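Local coordinates for protein cellulase (Xanthomonas axonopodis pv. citri, PDB 4W7W) that probably hydrolyses the beta-1,4-glycosidic bonds of cellulose as a family 5 glycoside hydrolase with an (alpha/beta)8 barrel, and binds cellopentaose, at residues A[71-76]-A[109-114]; A[78-83]-A[127-132]; A[236-241]-A[273-278]; A[269-274]-A[321-326]. One frame throughout, in Å; residues are numbered along the deposited sequence. Where two conformers were deposited one is given.

Contact 1: A[71-76]-A[109-114]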
loop_
_atom_site.group_PDB
_atom_site.type_symbol
_atom_site.label_atom_id
_atom_site.label_comp_id
_atom_site.label_asym_id
_atom_site.label_seq_id
_atom_site.Cartn_x
_atom_site.Cartn_y
_atom_site.Cartn_z
ATOM N N LEU A 71 -2.372 -11.206 -4.332
ATOM C CA LEU A 71 -1.541 -12.172 -3.602
ATOM C C LEU A 71 -0.385 -12.711 -4.407
ATOM O O LEU A 71 -0.521 -13.128 -5.577
ATOM C CB LEU A 71 -2.344 -13.375 -3.144
ATOM C CG LEU A 71 -3.504 -13.070 -2.203
ATOM C CD1 LEU A 71 -4.090 -14.374 -1.715
ATOM C CD2 LEU A 71 -3.049 -12.205 -1.034
ATOM N N TRP A 72 0.767 -12.757 -3.748
ATOM C CA TRP A 72 1.954 -13.398 -4.289
ATOM C C TRP A 72 1.643 -14.815 -4.767
ATOM O O TRP A 72 2.031 -15.217 -5.857
ATOM C CB TRP A 72 3.032 -13.378 -3.198
ATOM C CG TRP A 72 4.406 -13.773 -3.615
ATOM C CD1 TRP A 72 4.826 -14.237 -4.831
ATOM C CD2 TRP A 72 5.551 -13.768 -2.764
ATOM N NE1 TRP A 72 6.167 -14.531 -4.778
ATOM C CE2 TRP A 72 6.639 -14.238 -3.526
ATOM C CE3 TRP A 72 5.755 -13.422 -1.424
ATOM C CZ2 TRP A 72 7.913 -14.377 -2.987
ATOM C CZ3 TRP A 72 7.013 -13.580 -0.881
ATOM C CH2 TRP A 72 8.078 -14.047 -1.665
ATOM N N GLU A 73 0.905 -15.569 -3.959
ATOM C CA GLU A 73 0.606 -16.959 -4.279
ATOM C C GLU A 73 -0.271 -17.116 -5.505
ATOM O O GLU A 73 -0.242 -18.171 -6.151
ATOM C CB GLU A 73 -0.081 -17.635 -3.103
ATOM C CG GLU A 73 0.738 -17.673 -1.820
ATOM C CD GLU A 73 0.579 -16.455 -0.917
ATOM O OE1 GLU A 73 0.048 -15.405 -1.339
ATOM O OE2 GLU A 73 1.043 -16.528 0.241
ATOM N N ARG A 74 -1.083 -16.091 -5.806
ATOM C CA ARG A 74 -1.963 -16.138 -6.960
ATOM C C ARG A 74 -1.268 -15.674 -8.233
ATOM O O ARG A 74 -1.582 -16.197 -9.312
ATOM C CB ARG A 74 -3.248 -15.341 -6.699
ATOM C CG ARG A 74 -4.099 -16.000 -5.633
ATOM C CD ARG A 74 -5.408 -15.273 -5.345
ATOM N NE ARG A 74 -6.192 -16.058 -4.396
ATOM C CZ ARG A 74 -6.952 -15.574 -3.419
ATOM N NH1 ARG A 74 -7.135 -14.274 -3.252
ATOM N NH2 ARG A 74 -7.552 -16.428 -2.599
ATOM N N VAL A 75 -0.313 -14.739 -8.130
ATOM C CA VAL A 75 0.406 -14.312 -9.320
ATOM C C VAL A 75 1.613 -15.190 -9.628
ATOM O O VAL A 75 2.070 -15.227 -10.769
ATOM C CB VAL A 75 0.793 -12.818 -9.222
ATOM C CG1 VAL A 75 2.040 -12.598 -8.386
ATOM C CG2 VAL A 75 0.944 -12.203 -10.601
ATOM N N GLN A 76 2.138 -15.886 -8.620
ATOM C CA GLN A 76 3.329 -16.739 -8.789
ATOM C C GLN A 76 3.124 -17.987 -7.964
ATOM O O GLN A 76 3.557 -18.042 -6.818
ATOM C CB GLN A 76 4.615 -16.007 -8.383
ATOM C CG GLN A 76 5.862 -16.748 -8.829
ATOM C CD GLN A 76 7.161 -16.096 -8.361
ATOM O OE1 GLN A 76 7.223 -15.493 -7.285
ATOM N NE2 GLN A 76 8.198 -16.201 -9.160
ATOM N N LEU A 109 1.776 -6.104 -3.495
ATOM C CA LEU A 109 1.977 -7.520 -3.172
ATOM C C LEU A 109 1.566 -7.696 -1.703
ATOM O O LEU A 109 2.319 -7.348 -0.787
ATOM C CB LEU A 109 3.429 -7.924 -3.392
ATOM C CG LEU A 109 3.662 -9.439 -3.398
ATOM C CD1 LEU A 109 3.128 -10.069 -4.671
ATOM C CD2 LEU A 109 5.146 -9.723 -3.256
ATOM N N HIS A 110 0.338 -8.156 -1.483
ATOM C CA HIS A 110 -0.323 -7.946 -0.204
ATOM C C HIS A 110 -0.083 -9.123 0.733
ATOM O O HIS A 110 -1.004 -9.866 1.064
ATOM C CB HIS A 110 -1.805 -7.682 -0.430
ATOM C CG HIS A 110 -2.484 -6.987 0.711
ATOM N ND1 HIS A 110 -2.541 -5.612 0.808
ATOM C CD2 HIS A 110 -3.158 -7.469 1.778
ATOM C CE1 HIS A 110 -3.234 -5.283 1.882
ATOM N NE2 HIS A 110 -3.623 -6.390 2.487
ATOM N N ASN A 111 1.181 -9.280 1.153
ATOM C CA ASN A 111 1.623 -10.567 1.681
ATOM C C ASN A 111 2.244 -10.605 3.063
ATOM O O ASN A 111 2.556 -11.693 3.530
ATOM C CB ASN A 111 2.526 -11.284 0.659
ATOM C CG ASN A 111 1.724 -12.135 -0.261
ATOM O OD1 ASN A 111 1.047 -11.621 -1.162
ATOM N ND2 ASN A 111 1.683 -13.428 0.023
ATOM N N TYR A 112 2.445 -9.475 3.745
ATOM C CA TYR A 112 2.878 -9.511 5.145
ATOM C C TYR A 112 4.215 -10.235 5.334
ATOM O O TYR A 112 4.482 -10.804 6.392
ATOM C CB TYR A 112 1.802 -10.123 6.051
ATOM C CG TYR A 112 0.439 -9.476 5.921
ATOM C CD1 TYR A 112 0.110 -8.374 6.668
ATOM C CD2 TYR A 112 -0.517 -9.961 5.023
ATOM C CE1 TYR A 112 -1.131 -7.770 6.561
ATOM C CE2 TYR A 112 -1.759 -9.363 4.895
ATOM C CZ TYR A 112 -2.063 -8.269 5.672
ATOM O OH TYR A 112 -3.305 -7.680 5.555
ATOM N N ALA A 113 5.059 -10.175 4.309
ATOM C CA ALA A 113 6.344 -10.863 4.281
ATOM C C ALA A 113 6.220 -12.375 4.452
ATOM O O ALA A 113 7.110 -13.026 5.004
ATOM C CB ALA A 113 7.320 -10.251 5.286
ATOM N N THR A 114 5.144 -12.927 3.897
ATOM C CA THR A 114 4.932 -14.375 3.902
ATOM C C THR A 114 4.557 -14.896 2.522
ATOM O O THR A 114 4.009 -14.163 1.693
ATOM C CB THR A 114 3.824 -14.805 4.886
ATOM O OG1 THR A 114 2.541 -14.371 4.402
ATOM C CG2 THR A 114 4.076 -14.290 6.265
HETATM O O HOH W 1 1.062 -16.142 2.954
#
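Asn111 docks with Trp72 and Glu73 in a buried, largely polar contact at the C-terminal mouth of the (alpha/beta)8 barrel, where short helix 72-75, following strand 65-70, meets the loop leaving strand 104-109. The Asn111 amide works in both directions. Its OD1 accepts from Trp72 N at 2.8 Å, almost straight (175°), meeting an N-H in the first turn of the helix, just past the N-cap Leu71. Its ND2 donates to Glu73 OE1 at 2.9 Å, on the syn side but 34° out of the carboxylate plane, and also to Thr114 O at 3.0 Å. Three bonds thus fix the amide's rotation, a task that suits asparagine, with donor and acceptor on a short stem. Trp72 CG stands anti to the backbone N (chi1 -170°), which carries the indole over Leu109; CD2 of the leucine meets one face toward its rim, while Leu109 CD1 rests 3.6 Å from Trp72 CB. Gln76 OE1 accepts from Trp72 NE1, in the plane of the indole. Next to Asn111, His110 touches bound glucose, its ND1 bonded to Asp108. Glu73 OE2 accepts from Ser116 N, and a water donates at 2.7 Å both to that OE2 and to Thr114 OG1.

Contact 2: A[78-83]-A[127-132]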
loop_
_atom_site.group_PDB
_atom_site.type_symbol
_atom_site.label_atom_id
_atom_site.label_comp_id
_atom_site.label_asym_id
_atom_site.label_seq_id
_atom_site.Cartn_x
_atom_site.Cartn_y
_atom_site.Cartn_z
ATOM N N GLU A 78 4.364 -20.923 -7.805
ATOM C CA GLU A 78 5.542 -21.613 -7.279
ATOM C C GLU A 78 6.640 -20.603 -7.108
ATOM O O GLU A 78 6.883 -19.794 -8.004
ATOM C CB GLU A 78 5.995 -22.695 -8.236
ATOM C CG GLU A 78 5.023 -23.847 -8.353
ATOM C CD GLU A 78 4.972 -24.721 -7.105
ATOM O OE1 GLU A 78 5.919 -24.663 -6.280
ATOM O OE2 GLU A 78 3.984 -25.465 -6.946
ATOM N N LEU A 79 7.308 -20.634 -5.960
ATOM C CA LEU A 79 8.422 -19.725 -5.737
ATOM C C LEU A 79 9.455 -19.897 -6.840
ATOM O O LEU A 79 9.740 -21.015 -7.281
ATOM C CB LEU A 79 9.074 -19.974 -4.388
ATOM C CG LEU A 79 8.259 -19.563 -3.170
ATOM C CD1 LEU A 79 9.013 -19.950 -1.909
ATOM C CD2 LEU A 79 7.947 -18.075 -3.182
ATOM N N ASN A 80 9.982 -18.764 -7.286
ATOM C CA ASN A 80 10.968 -18.713 -8.352
ATOM C C ASN A 80 10.457 -19.165 -9.710
ATOM O O ASN A 80 11.248 -19.267 -10.656
ATOM C CB ASN A 80 12.256 -19.454 -7.950
ATOM C CG ASN A 80 12.872 -18.868 -6.699
ATOM O OD1 ASN A 80 13.110 -19.562 -5.714
ATOM N ND2 ASN A 80 13.114 -17.585 -6.732
ATOM N N GLY A 81 9.150 -19.378 -9.839
ATOM C CA GLY A 81 8.582 -19.891 -11.068
ATOM C C GLY A 81 7.886 -18.839 -11.908
ATOM O O GLY A 81 7.825 -17.673 -11.546
ATOM N N PRO A 82 7.328 -19.261 -13.038
ATOM C CA PRO A 82 6.678 -18.326 -13.935
ATOM C C PRO A 82 5.462 -17.662 -13.315
ATOM O O PRO A 82 4.806 -18.225 -12.437
ATOM C CB PRO A 82 6.249 -19.192 -15.124
ATOM C CG PRO A 82 6.197 -20.574 -14.584
ATOM C CD PRO A 82 7.281 -20.645 -13.548
ATOM N N LEU A 83 5.157 -16.468 -13.791
ATOM C CA LEU A 83 3.931 -15.805 -13.369
ATOM C C LEU A 83 2.723 -16.531 -13.952
ATOM O O LEU A 83 2.765 -17.067 -15.058
ATOM C CB LEU A 83 3.916 -14.366 -13.835
ATOM C CG LEU A 83 5.050 -13.479 -13.310
ATOM C CD1 LEU A 83 4.876 -12.072 -13.873
ATOM C CD2 LEU A 83 5.126 -13.480 -11.789
ATOM N N ALA A 127 14.876 -14.620 1.013
ATOM C CA ALA A 127 14.690 -13.258 0.508
ATOM C C ALA A 127 14.812 -13.178 -1.011
ATOM O O ALA A 127 14.121 -12.365 -1.654
ATOM C CB ALA A 127 15.649 -12.279 1.194
ATOM N N GLY A 128 15.659 -14.027 -1.590
ATOM C CA GLY A 128 15.807 -14.013 -3.030
ATOM C C GLY A 128 14.523 -14.335 -3.767
ATOM O O GLY A 128 14.363 -13.911 -4.905
ATOM N N ALA A 129 13.622 -15.094 -3.142
ATOM C CA ALA A 129 12.366 -15.442 -3.819
ATOM C C ALA A 129 11.549 -14.177 -4.078
ATOM O O ALA A 129 10.920 -14.053 -5.125
ATOM C CB ALA A 129 11.552 -16.459 -3.033
ATOM N N LEU A 130 11.549 -13.240 -3.132
ATOM C CA LEU A 130 10.827 -11.975 -3.333
ATOM C C LEU A 130 11.456 -11.150 -4.445
ATOM O O LEU A 130 10.762 -10.517 -5.242
ATOM C CB LEU A 130 10.785 -11.173 -2.049
ATOM C CG LEU A 130 10.045 -9.832 -2.153
ATOM C CD1 LEU A 130 8.591 -10.026 -2.541
ATOM C CD2 LEU A 130 10.160 -9.074 -0.838
ATOM N N ALA A 131 12.789 -11.188 -4.528
ATOM C CA ALA A 131 13.484 -10.479 -5.605
ATOM C C ALA A 131 13.105 -11.070 -6.969
ATOM O O ALA A 131 12.964 -10.341 -7.942
ATOM C CB ALA A 131 14.988 -10.478 -5.379
ATOM N N ASP A 132 12.959 -12.391 -7.045
ATOM C CA ASP A 132 12.547 -13.022 -8.296
ATOM C C ASP A 132 11.143 -12.594 -8.713
ATOM O O ASP A 132 10.893 -12.285 -9.886
ATOM C CB ASP A 132 12.631 -14.545 -8.206
ATOM C CG ASP A 132 12.230 -15.209 -9.501
ATOM O OD1 ASP A 132 13.072 -15.229 -10.434
ATOM O OD2 ASP A 132 11.099 -15.710 -9.601
HETATM O O HOH W 2 9.530 -16.284 -6.053
HETATM O O HOH W 3 13.736 -17.820 -11.108
#
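A type II beta turn, Glu78 to Gly81, lays its two central residues, Leu79 and Asn80, against the first turns of helix 127-141 on the outside of the barrel. Gly81 N closes the turn on Glu78 O at 2.9 Å. Asn80 takes the third position with positive phi (66°), a conformation that asparagine tolerates better than most residues with a side chain. Leu79 CD2 meets Ala129 CB at 4.0 Å, and the small alanine lets the turn come near the helix. The Asn80 amide crosses the Asp132 carboxylate with the two planes 69° apart; ND2 lies 3.4 Å from Asp132 CB, a packing contact. Between the two segments the polar linkage runs through two waters: one accepts from Asn80 N and donates to Ala129 O, each at 2.8 Å, and the other donates to both Asn80 O and Asp132 OD1. Asn80 O also accepts from Arg136 NH2, farther along the helix. The Asp132 carboxylate has firmer partners in Arg136 and Arg135, and its OD2 also receives Gln76 NE2. The turn belongs to the link between helices 72-75 and 85-100; on the inner side of helix 127-141, Leu130 packs on Trp72 and on helix 160-176.

Contact 3: A[236-241]-A[273-278]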
loop_
_atom_site.group_PDB
_atom_site.type_symbol
_atom_site.label_atom_id
_atom_site.label_comp_id
_atom_site.label_asym_id
_atom_site.label_seq_id
_atom_site.Cartn_x
_atom_site.Cartn_y
_atom_site.Cartn_z
ATOM N N PRO A 236 -13.442 0.838 15.335
ATOM C CA PRO A 236 -13.862 2.075 14.693
ATOM C C PRO A 236 -13.739 3.298 15.607
ATOM O O PRO A 236 -14.681 4.074 15.752
ATOM C CB PRO A 236 -15.332 1.795 14.375
ATOM C CG PRO A 236 -15.770 0.959 15.519
ATOM C CD PRO A 236 -14.608 0.035 15.757
ATOM N N VAL A 237 -12.572 3.450 16.223
ATOM C CA VAL A 237 -12.307 4.510 17.184
ATOM C C VAL A 237 -11.062 5.240 16.769
ATOM O O VAL A 237 -10.070 4.619 16.335
ATOM C CB VAL A 237 -12.091 3.917 18.575
ATOM C CG1 VAL A 237 -11.643 4.976 19.581
ATOM C CG2 VAL A 237 -13.365 3.244 19.039
ATOM N N CYS A 238 -11.112 6.554 16.869
ATOM C CA CYS A 238 -9.910 7.358 16.815
ATOM C C CYS A 238 -9.689 7.832 18.223
ATOM O O CYS A 238 -10.586 8.415 18.834
ATOM C CB CYS A 238 -10.080 8.499 15.835
ATOM S SG CYS A 238 -10.563 7.917 14.177
ATOM N N THR A 239 -8.509 7.557 18.771
ATOM C CA THR A 239 -8.303 7.771 20.200
ATOM C C THR A 239 -8.319 9.237 20.598
ATOM O O THR A 239 -8.566 9.532 21.753
ATOM C CB THR A 239 -7.011 7.113 20.688
ATOM O OG1 THR A 239 -5.903 7.614 19.943
ATOM C CG2 THR A 239 -7.122 5.603 20.561
ATOM N N SER A 240 -8.074 10.141 19.658
ATOM C CA SER A 240 -8.310 11.562 19.866
ATOM C C SER A 240 -8.576 12.219 18.531
ATOM O O SER A 240 -8.405 11.594 17.486
ATOM C CB SER A 240 -7.123 12.255 20.524
ATOM O OG SER A 240 -6.137 12.561 19.547
ATOM N N ASP A 241 -8.948 13.495 18.581
ATOM C CA ASP A 241 -9.196 14.252 17.358
ATOM C C ASP A 241 -7.924 14.765 16.685
ATOM O O ASP A 241 -8.006 15.425 15.669
ATOM C CB ASP A 241 -10.229 15.369 17.578
ATOM C CG ASP A 241 -9.800 16.417 18.563
ATOM O OD1 ASP A 241 -8.594 16.518 18.847
ATOM O OD2 ASP A 241 -10.693 17.168 19.044
ATOM N N PRO A 273 -17.700 11.982 14.786
ATOM C CA PRO A 273 -17.127 13.324 14.827
ATOM C C PRO A 273 -15.636 13.383 15.187
ATOM O O PRO A 273 -14.886 14.114 14.556
ATOM C CB PRO A 273 -17.994 14.027 15.868
ATOM C CG PRO A 273 -19.348 13.410 15.641
ATOM C CD PRO A 273 -19.047 11.957 15.391
ATOM N N VAL A 274 -15.220 12.627 16.190
ATOM C CA VAL A 274 -13.816 12.658 16.604
ATOM C C VAL A 274 -12.935 12.157 15.460
ATOM O O VAL A 274 -11.896 12.754 15.154
ATOM C CB VAL A 274 -13.595 11.838 17.885
ATOM C CG1 VAL A 274 -12.115 11.675 18.165
ATOM C CG2 VAL A 274 -14.272 12.521 19.060
ATOM N N CYS A 275 -13.355 11.064 14.826
ATOM C CA CYS A 275 -12.607 10.540 13.680
ATOM C C CYS A 275 -12.562 11.517 12.496
ATOM O O CYS A 275 -11.514 11.625 11.848
ATOM C CB CYS A 275 -13.183 9.225 13.202
ATOM S SG CYS A 275 -12.684 7.820 14.203
ATOM N N ASP A 276 -13.676 12.189 12.194
ATOM C CA ASP A 276 -13.666 13.129 11.078
ATOM C C ASP A 276 -12.677 14.262 11.343
ATOM O O ASP A 276 -11.977 14.707 10.437
ATOM C CB ASP A 276 -15.050 13.714 10.797
ATOM C CG ASP A 276 -15.939 12.830 9.915
ATOM O OD1 ASP A 276 -15.467 11.802 9.388
ATOM O OD2 ASP A 276 -17.116 13.232 9.742
ATOM N N LYS A 277 -12.627 14.757 12.578
ATOM C CA LYS A 277 -11.638 15.788 12.927
ATOM C C LYS A 277 -10.217 15.264 12.767
ATOM O O LYS A 277 -9.345 15.946 12.228
ATOM C CB LYS A 277 -11.822 16.289 14.360
ATOM C CG LYS A 277 -12.985 17.223 14.543
ATOM C CD LYS A 277 -13.018 17.720 15.975
ATOM C CE LYS A 277 -11.970 18.805 16.198
ATOM N NZ LYS A 277 -12.173 19.525 17.483
ATOM N N ALA A 278 -9.993 14.038 13.217
ATOM C CA ALA A 278 -8.665 13.441 13.082
ATOM C C ALA A 278 -8.283 13.263 11.629
ATOM O O ALA A 278 -7.125 13.446 11.255
ATOM C CB ALA A 278 -8.608 12.125 13.817
#
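Cys238 and Cys275 form a disulfide that ties the loop after strand 219-226 to the first turns of helix 273-288, at the C-terminal rim of the barrel. Followed outward, Cys238 begins with a CB 3.9 Å from Cys275 CA, with Val274 CG1 and Ala278 CB as looser apolar neighbours. The sulfur stands anti to the residue's own carbonyl carbon (chi1 -55°), and there Cys238 SG is bonded to Cys275 SG at 2.1 Å. The S-S torsion of 107° is somewhat wider than the usual right angle. Thr269 touches both cysteines and helps to bury them. Farther along the loop, the backbone presses on the helix: Val274 CG1 packs 3.6 Å from Ser240 C, and Ala278 CB lies 3.7 Å from Ser240 O. Ala278 CA makes a C-H...O contact with Asp241 O at 3.3 Å, an approach that alanine's single methyl permits. At the outer margin Asp241 and Lys277 run side by side, pointing the same way, their CB atoms 3.7 Å apart. In the lysine conformer considered, one of two, Lys277 NZ makes a salt bridge to Asp241 OD2 at 3.2 Å, coming from above the carboxylate plane, 52° out of it. The same loop carries the glycan-pocket residues Asp230, Tyr231 and Ser232 nearer its start. The chemistry is therefore unequal: a covalent, buried bond sets the distance between loop and helix and should limit the loop's freedom, whereas the ion pair at the margin, whose lysine has a second conformer, probably adds a weaker and less certain attraction.

Contact 4: A[269-274]-A[321-326]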
loop_
_atom_site.group_PDB
_atom_site.type_symbol
_atom_site.label_atom_id
_atom_site.label_comp_id
_atom_site.label_asym_id
_atom_site.label_seq_id
_atom_site.Cartn_x
_atom_site.Cartn_y
_atom_site.Cartn_z
ATOM N N THR A 269 -10.318 6.075 8.960
ATOM C CA THR A 269 -11.032 6.603 10.116
ATOM C C THR A 269 -12.492 6.221 9.965
ATOM O O THR A 269 -12.998 6.101 8.847
ATOM C CB THR A 269 -10.863 8.134 10.209
ATOM O OG1 THR A 269 -11.276 8.753 8.990
ATOM C CG2 THR A 269 -9.426 8.512 10.488
ATOM N N ALA A 270 -13.168 6.035 11.092
ATOM C CA ALA A 270 -14.575 5.673 11.079
ATOM C C ALA A 270 -15.463 6.897 11.005
ATOM O O ALA A 270 -15.007 8.035 11.134
ATOM C CB ALA A 270 -14.902 4.855 12.307
ATOM N N ASN A 271 -16.744 6.643 10.786
ATOM C CA ASN A 271 -17.686 7.728 10.557
ATOM C C ASN A 271 -18.284 8.304 11.831
ATOM O O ASN A 271 -19.434 8.033 12.170
ATOM C CB ASN A 271 -18.801 7.229 9.641
ATOM C CG ASN A 271 -19.817 8.291 9.328
ATOM O OD1 ASN A 271 -19.482 9.460 9.239
ATOM N ND2 ASN A 271 -21.064 7.893 9.194
ATOM N N ASN A 272 -17.496 9.116 12.531
ATOM C CA ASN A 272 -17.949 9.778 13.758
ATOM C C ASN A 272 -17.197 11.089 13.927
ATOM O O ASN A 272 -16.168 11.292 13.285
ATOM C CB ASN A 272 -17.827 8.844 14.980
ATOM C CG ASN A 272 -16.410 8.390 15.275
ATOM O OD1 ASN A 272 -15.524 9.198 15.590
ATOM N ND2 ASN A 272 -16.171 7.080 15.151
ATOM N N PRO A 273 -17.700 11.982 14.786
ATOM C CA PRO A 273 -17.127 13.324 14.827
ATOM C C PRO A 273 -15.636 13.383 15.187
ATOM O O PRO A 273 -14.886 14.114 14.556
ATOM C CB PRO A 273 -17.994 14.027 15.868
ATOM C CG PRO A 273 -19.348 13.410 15.641
ATOM C CD PRO A 273 -19.047 11.957 15.391
ATOM N N VAL A 274 -15.220 12.627 16.190
ATOM C CA VAL A 274 -13.816 12.658 16.604
ATOM C C VAL A 274 -12.935 12.157 15.460
ATOM O O VAL A 274 -11.896 12.754 15.154
ATOM C CB VAL A 274 -13.595 11.838 17.885
ATOM C CG1 VAL A 274 -12.115 11.675 18.165
ATOM C CG2 VAL A 274 -14.272 12.521 19.060
ATOM N N ASP A 321 -22.466 8.439 -2.161
ATOM C CA ASP A 321 -21.142 8.498 -1.598
ATOM C C ASP A 321 -21.142 8.066 -0.135
ATOM O O ASP A 321 -22.088 8.357 0.609
ATOM C CB ASP A 321 -20.592 9.912 -1.647
ATOM C CG ASP A 321 -20.413 10.450 -3.042
ATOM O OD1 ASP A 321 -20.342 9.672 -4.035
ATOM O OD2 ASP A 321 -20.296 11.686 -3.130
ATOM N N LYS A 322 -20.059 7.416 0.288
ATOM C CA LYS A 322 -19.880 7.085 1.689
ATOM C C LYS A 322 -19.447 8.327 2.465
ATOM O O LYS A 322 -18.894 9.274 1.893
ATOM C CB LYS A 322 -18.879 5.947 1.841
ATOM C CG LYS A 322 -19.391 4.612 1.303
ATOM C CD LYS A 322 -20.526 4.079 2.164
ATOM C CE LYS A 322 -20.985 2.698 1.734
ATOM N NZ LYS A 322 -21.613 2.727 0.403
ATOM N N PRO A 323 -19.720 8.342 3.776
ATOM C CA PRO A 323 -19.482 9.554 4.573
ATOM C C PRO A 323 -18.073 10.110 4.520
ATOM O O PRO A 323 -17.876 11.315 4.372
ATOM C CB PRO A 323 -19.876 9.109 5.986
ATOM C CG PRO A 323 -20.944 8.084 5.736
ATOM C CD PRO A 323 -20.435 7.312 4.558
ATOM N N GLN A 324 -17.078 9.243 4.588
ATOM C CA GLN A 324 -15.704 9.732 4.639
ATOM C C GLN A 324 -15.258 10.326 3.311
ATOM O O GLN A 324 -14.342 11.137 3.268
ATOM C CB GLN A 324 -14.734 8.627 5.063
ATOM C CG GLN A 324 -14.984 8.079 6.470
ATOM C CD GLN A 324 -15.829 6.827 6.495
ATOM O OE1 GLN A 324 -16.851 6.759 5.804
ATOM N NE2 GLN A 324 -15.446 5.856 7.301
ATOM N N MET A 325 -15.919 9.931 2.226
ATOM C CA MET A 325 -15.562 10.445 0.929
ATOM C C MET A 325 -15.763 11.944 0.815
ATOM O O MET A 325 -15.041 12.587 0.066
ATOM C CB MET A 325 -16.367 9.748 -0.164
ATOM C CG MET A 325 -16.074 10.254 -1.576
ATOM S SD MET A 325 -14.335 10.283 -2.045
ATOM C CE MET A 325 -14.130 8.575 -1.663
ATOM N N ALA A 326 -16.720 12.502 1.540
ATOM C CA ALA A 326 -16.915 13.939 1.492
ATOM C C ALA A 326 -15.702 14.700 2.018
ATOM O O ALA A 326 -15.485 15.845 1.665
ATOM C CB ALA A 326 -18.153 14.320 2.266
#
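Gln324 reaches Thr269 by a bend: CG stands anti to its own carbonyl carbon (chi1 -63°) and chi2, at 96°, turns the amide off the extended course toward the backbone after strand 262-268. Gln324 NE2 then donates to Thr269 O at 2.9 Å in a nearly straight bond (178°). The oxygen lies in the amide plane of the glutamine, and the nitrogen lies in the carbonyl plane of the threonine, so the flat groups are well aligned for the bond. NE2 also donates to Pro310 O, so one amide nitrogen joins three separate parts of the chain, a reach for which glutamine's long stem is suited. The second meeting is between Asn271 and Pro323. With its CG anti to the backbone N, Asn271 carries its amide across the proline ring at about a right angle: OD1 comes within 3.3 Å of Pro323 CB, and ND2 lies 3.5 Å from Pro323 CG. Asn271 is also the centre of an inverse gamma turn, which redirects the chain just before Asn272, the N-cap of helix 273-288, whose OD1 accepts from Cys275 N. Thr269 and Gln324 both pack on Trp298 of strand 293-301, which precedes the glycan-pocket residue Trp299 in the sequence. The contact thus joins the end of the seventh barrel strand to the chain beyond the eighth. Its one side-chain-to-backbone bond is directional, being nearly straight and in both planes, and so probably favours one orientation of the glutamine amide, while the Asn271-Pro323 packing at the surface contributes van der Waals contact without a directional bond.

The four contacts form two pairs on opposite sides of the barrel. Contacts 1 and 2 touch: Gln76 of contact 1 probably bonds to Gly81 O of contact 2, and Leu109 packs on Leu130. Contacts 3 and 4 share Pro273 and Val274 at the start of helix 273-288. Chemistry varies with place. Contact 1, nearest the chain's centre and the only one of the four with a glycan-pocket residue in its segments, relies on direct bonds to a fixed amide; contact 2, at the surface, uses waters. Contact 3 is partly buried and covalent, with an ion pair outside, whereas contact 4 is largely buried around a single directional hydrogen bond, with Asn271 and Pro323 at its exposed margin.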